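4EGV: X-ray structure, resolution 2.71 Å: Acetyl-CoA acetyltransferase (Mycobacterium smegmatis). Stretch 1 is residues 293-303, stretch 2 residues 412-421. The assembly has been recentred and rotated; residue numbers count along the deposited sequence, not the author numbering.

Stretch 1 293-303: WVYLRGHADMK
Stretch 2 (412-421) ASKYSVGIYS

The two stretches are neighbouring antiparallel strands of one sheet, joined mainly by backbone hydrogen bonds and interrupted by one beta bulge. The strand in stretch 1 runs to K303, and its partner spans 414-421. Their N-to-C directions differ by 174°, and their axes approach to 4.5 Å. Together the stretches bury 741 Å².

Hydrogen-bonded pairs are Y295-S421, G298-I419, A300-V417 and M302-Y415. Y295 N gives to S421 O at 2.8 Å, and S421 N returns to Y295 O at 3.2 Å. G298 N reaches I419 O at 3.3 Å, while I419 N reaches G298 O at 2.9 Å. A300 N lies 3.3 Å from V417 O, and V417 N lies 3.0 Å from A300 O. M302 N to Y415 O is 2.8 Å and nearly straight at 174°; Y415 N to M302 O is 3.1 Å. L296-Y420, H299-G418, D301-S416 and K303-K414 are the non-hydrogen-bonded pairs, with CA-CA distances of 4.8, 4.5, 4.4 and 4.5 Å in that order.

The bulge lies between L296 and G298, where the register shifts by one. R297 has phi/psi of -76/-43, away from the extended conformation. Its N makes a weak bond to I419 O at 2.8 Å and 129°, so this oxygen accepts from both R297 and G298. The R297 side chain is m at chi1, chi2 and chi3.

CA-H...O contacts fill in between the amide bonds. H299 CA is 3.2 Å from V417 O, and Y420 CA is 3.3 Å from Y295 O.

L296, H299, D301 and K303 share a face with K414, S416 and Y420. L296 is t at chi1 and p at chi2. This brings its CD1 over one face of the Y420 ring, 4.0 Å from the centroid, in a CH-pi contact. Y420 has chi1 m and chi2 -87°. V294 CG1, with chi1 t, adds an apolar contact to Y420 CB at 3.9 Å. G418 leaves room here: an ideal CB would be 3.2 Å from L296 CD1 and 3.0 Å from Y420 OH.

Farther along this face, S416 OG donates to D301 OD1 at 2.7 Å; both residues are m at chi1. Hydroxyl and carboxylate thus form the side-chain hydrogen bond between the stretches. At the end, the aliphatic parts of two lysines meet, with K303 CE 3.9 Å from K414 CE.

Y295, A300 and M302 point to the other face, with Y415, V417, I419 and S421. M302 is selenomethionine, m at all three chi angles, and its end leads away from stretch 2.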

# COMPACT_ATOMS: atom_id res chain seq x y z
N TRP A 293 -8.28 -3.29 -24.38
CA TRP A 293 -8.94 -3.97 -23.28
C TRP A 293 -7.99 -4.80 -22.41
O TRP A 293 -7.23 -5.65 -22.91
CB TRP A 293 -10.03 -4.89 -23.79
CG TRP A 293 -10.99 -4.30 -24.67
CD1 TRP A 293 -11.01 -3.05 -25.15
CD2 TRP A 293 -12.13 -4.97 -25.24
NE1 TRP A 293 -12.08 -2.87 -25.98
CE2 TRP A 293 -12.78 -4.03 -26.06
CE3 TRP A 293 -12.66 -6.26 -25.13
CZ2 TRP A 293 -13.93 -4.35 -26.77
CZ3 TRP A 293 -13.79 -6.57 -25.82
CH2 TRP A 293 -14.43 -5.61 -26.63
N VAL A 294 -8.08 -4.57 -21.11
CA VAL A 294 -7.41 -5.36 -20.09
C VAL A 294 -8.43 -5.89 -19.07
O VAL A 294 -9.29 -5.17 -18.58
CB VAL A 294 -6.31 -4.51 -19.44
CG1 VAL A 294 -5.55 -5.29 -18.47
CG2 VAL A 294 -5.39 -3.99 -20.49
N TYR A 295 -8.34 -7.17 -18.76
CA TYR A 295 -9.21 -7.83 -17.77
C TYR A 295 -8.63 -7.83 -16.37
O TYR A 295 -7.46 -7.97 -16.16
CB TYR A 295 -9.54 -9.26 -18.22
CG TYR A 295 -10.15 -9.31 -19.58
CD1 TYR A 295 -11.51 -9.48 -19.72
CD2 TYR A 295 -9.38 -9.12 -20.73
CE1 TYR A 295 -12.11 -9.50 -20.95
CE2 TYR A 295 -9.96 -9.12 -21.96
CZ TYR A 295 -11.35 -9.32 -22.07
OH TYR A 295 -11.99 -9.33 -23.31
N LEU A 296 -9.49 -7.65 -15.39
CA LEU A 296 -9.09 -7.84 -14.03
C LEU A 296 -9.34 -9.33 -13.71
O LEU A 296 -10.41 -9.74 -13.31
CB LEU A 296 -9.86 -6.87 -13.13
CG LEU A 296 -9.63 -6.98 -11.62
CD1 LEU A 296 -8.18 -6.98 -11.23
CD2 LEU A 296 -10.39 -5.87 -10.94
N ARG A 297 -8.32 -10.13 -13.92
CA ARG A 297 -8.45 -11.56 -13.82
C ARG A 297 -8.50 -12.06 -12.40
O ARG A 297 -9.31 -12.90 -12.09
CB ARG A 297 -7.37 -12.27 -14.63
CG ARG A 297 -7.57 -12.14 -16.13
CD ARG A 297 -8.70 -13.05 -16.66
NE ARG A 297 -8.46 -14.48 -16.45
CZ ARG A 297 -7.77 -15.27 -17.28
NH1 ARG A 297 -7.24 -14.81 -18.40
NH2 ARG A 297 -7.60 -16.55 -16.99
N GLY A 298 -7.66 -11.54 -11.53
CA GLY A 298 -7.73 -11.91 -10.13
C GLY A 298 -7.87 -10.74 -9.20
O GLY A 298 -7.49 -9.63 -9.52
N HIS A 299 -8.41 -11.02 -8.03
CA HIS A 299 -8.61 -9.98 -7.06
C HIS A 299 -8.85 -10.59 -5.70
O HIS A 299 -9.32 -11.70 -5.64
CB HIS A 299 -9.79 -9.12 -7.47
CG HIS A 299 -10.88 -9.87 -8.18
ND1 HIS A 299 -11.96 -10.41 -7.53
CD2 HIS A 299 -11.04 -10.16 -9.49
CE1 HIS A 299 -12.74 -11.01 -8.41
NE2 HIS A 299 -12.20 -10.88 -9.60
N ALA A 300 -8.48 -9.88 -4.64
CA ALA A 300 -8.90 -10.17 -3.27
C ALA A 300 -8.71 -8.93 -2.40
O ALA A 300 -7.91 -8.08 -2.71
CB ALA A 300 -8.15 -11.36 -2.72
N ASP A 301 -9.52 -8.81 -1.35
CA ASP A 301 -9.40 -7.75 -0.37
C ASP A 301 -9.34 -8.35 1.06
O ASP A 301 -10.27 -9.00 1.50
CB ASP A 301 -10.55 -6.71 -0.48
CG ASP A 301 -10.81 -6.22 -1.93
OD1 ASP A 301 -9.91 -5.60 -2.57
OD2 ASP A 301 -11.94 -6.41 -2.43
N MSE A 302 -8.24 -8.12 1.76
CA MSE A 302 -8.11 -8.61 3.11
C MSE A 302 -7.88 -7.52 4.14
O MSE A 302 -7.54 -6.41 3.80
CB MSE A 302 -7.01 -9.66 3.18
CG MSE A 302 -7.35 -10.97 2.45
SE MSE A 302 -8.88 -11.98 3.17
CE MSE A 302 -8.26 -12.28 5.01
N LYS A 303 -8.08 -7.85 5.41
CA LYS A 303 -7.95 -6.90 6.51
C LYS A 303 -7.39 -7.56 7.76
O LYS A 303 -7.80 -8.64 8.11
CB LYS A 303 -9.32 -6.29 6.82
CG LYS A 303 -9.36 -5.41 8.06
CD LYS A 303 -10.78 -5.01 8.43
CE LYS A 303 -11.38 -4.21 7.24
NZ LYS A 303 -12.85 -4.34 7.04
N ALA A 412 -0.08 -1.81 7.76
CA ALA A 412 -0.33 -3.14 7.17
C ALA A 412 -1.73 -3.68 7.47
O ALA A 412 -1.89 -4.88 7.60
CB ALA A 412 0.73 -4.15 7.58
N SER A 413 -2.73 -2.79 7.59
CA SER A 413 -4.08 -3.16 8.08
C SER A 413 -4.92 -3.77 6.96
O SER A 413 -5.78 -4.57 7.20
CB SER A 413 -4.85 -1.97 8.68
OG SER A 413 -4.16 -1.34 9.71
N LYS A 414 -4.67 -3.32 5.74
CA LYS A 414 -5.50 -3.61 4.60
C LYS A 414 -4.64 -3.91 3.37
O LYS A 414 -3.64 -3.23 3.11
CB LYS A 414 -6.43 -2.44 4.31
CG LYS A 414 -7.74 -2.49 5.00
CD LYS A 414 -8.39 -1.14 4.93
CE LYS A 414 -9.75 -1.09 5.64
NZ LYS A 414 -10.63 0.00 5.08
N TYR A 415 -5.05 -4.93 2.62
CA TYR A 415 -4.39 -5.30 1.39
C TYR A 415 -5.36 -5.75 0.30
O TYR A 415 -6.26 -6.54 0.51
CB TYR A 415 -3.36 -6.35 1.68
CG TYR A 415 -2.17 -6.22 0.81
CD1 TYR A 415 -1.14 -5.34 1.15
CD2 TYR A 415 -2.03 -7.02 -0.33
CE1 TYR A 415 0.02 -5.23 0.37
CE2 TYR A 415 -0.88 -6.93 -1.13
CZ TYR A 415 0.15 -6.02 -0.77
OH TYR A 415 1.28 -5.92 -1.55
N SER A 416 -5.16 -5.20 -0.89
CA SER A 416 -6.02 -5.41 -2.04
C SER A 416 -5.15 -5.71 -3.21
O SER A 416 -4.18 -5.04 -3.47
CB SER A 416 -6.87 -4.19 -2.35
OG SER A 416 -7.94 -4.10 -1.46
N VAL A 417 -5.51 -6.76 -3.89
CA VAL A 417 -4.71 -7.27 -4.98
C VAL A 417 -5.54 -7.31 -6.24
O VAL A 417 -6.69 -7.63 -6.20
CB VAL A 417 -4.06 -8.68 -4.65
CG1 VAL A 417 -3.14 -9.10 -5.76
CG2 VAL A 417 -3.33 -8.65 -3.33
N GLY A 418 -4.94 -6.91 -7.34
CA GLY A 418 -5.50 -7.11 -8.65
C GLY A 418 -4.47 -7.74 -9.59
O GLY A 418 -3.28 -7.43 -9.54
N ILE A 419 -4.94 -8.65 -10.43
CA ILE A 419 -4.11 -9.25 -11.45
C ILE A 419 -4.77 -8.92 -12.76
O ILE A 419 -5.94 -9.13 -12.92
CB ILE A 419 -3.95 -10.78 -11.26
CG1 ILE A 419 -3.35 -11.07 -9.88
CG2 ILE A 419 -3.12 -11.34 -12.39
CD1 ILE A 419 -3.05 -12.51 -9.57
N TYR A 420 -3.97 -8.39 -13.67
CA TYR A 420 -4.40 -7.89 -14.98
C TYR A 420 -3.76 -8.66 -16.16
O TYR A 420 -2.63 -9.13 -16.05
CB TYR A 420 -4.04 -6.41 -15.06
CG TYR A 420 -4.66 -5.59 -13.96
CD1 TYR A 420 -5.92 -5.07 -14.12
CD2 TYR A 420 -4.00 -5.36 -12.78
CE1 TYR A 420 -6.52 -4.35 -13.11
CE2 TYR A 420 -4.59 -4.65 -11.79
CZ TYR A 420 -5.86 -4.15 -11.96
OH TYR A 420 -6.47 -3.39 -10.99
N SER A 421 -4.51 -8.78 -17.25
CA SER A 421 -4.08 -9.44 -18.51
C SER A 421 -5.00 -9.10 -19.68
O SER A 421 -6.17 -8.80 -19.50
CB SER A 421 -4.06 -10.95 -18.36
OG SER A 421 -3.60 -11.54 -19.53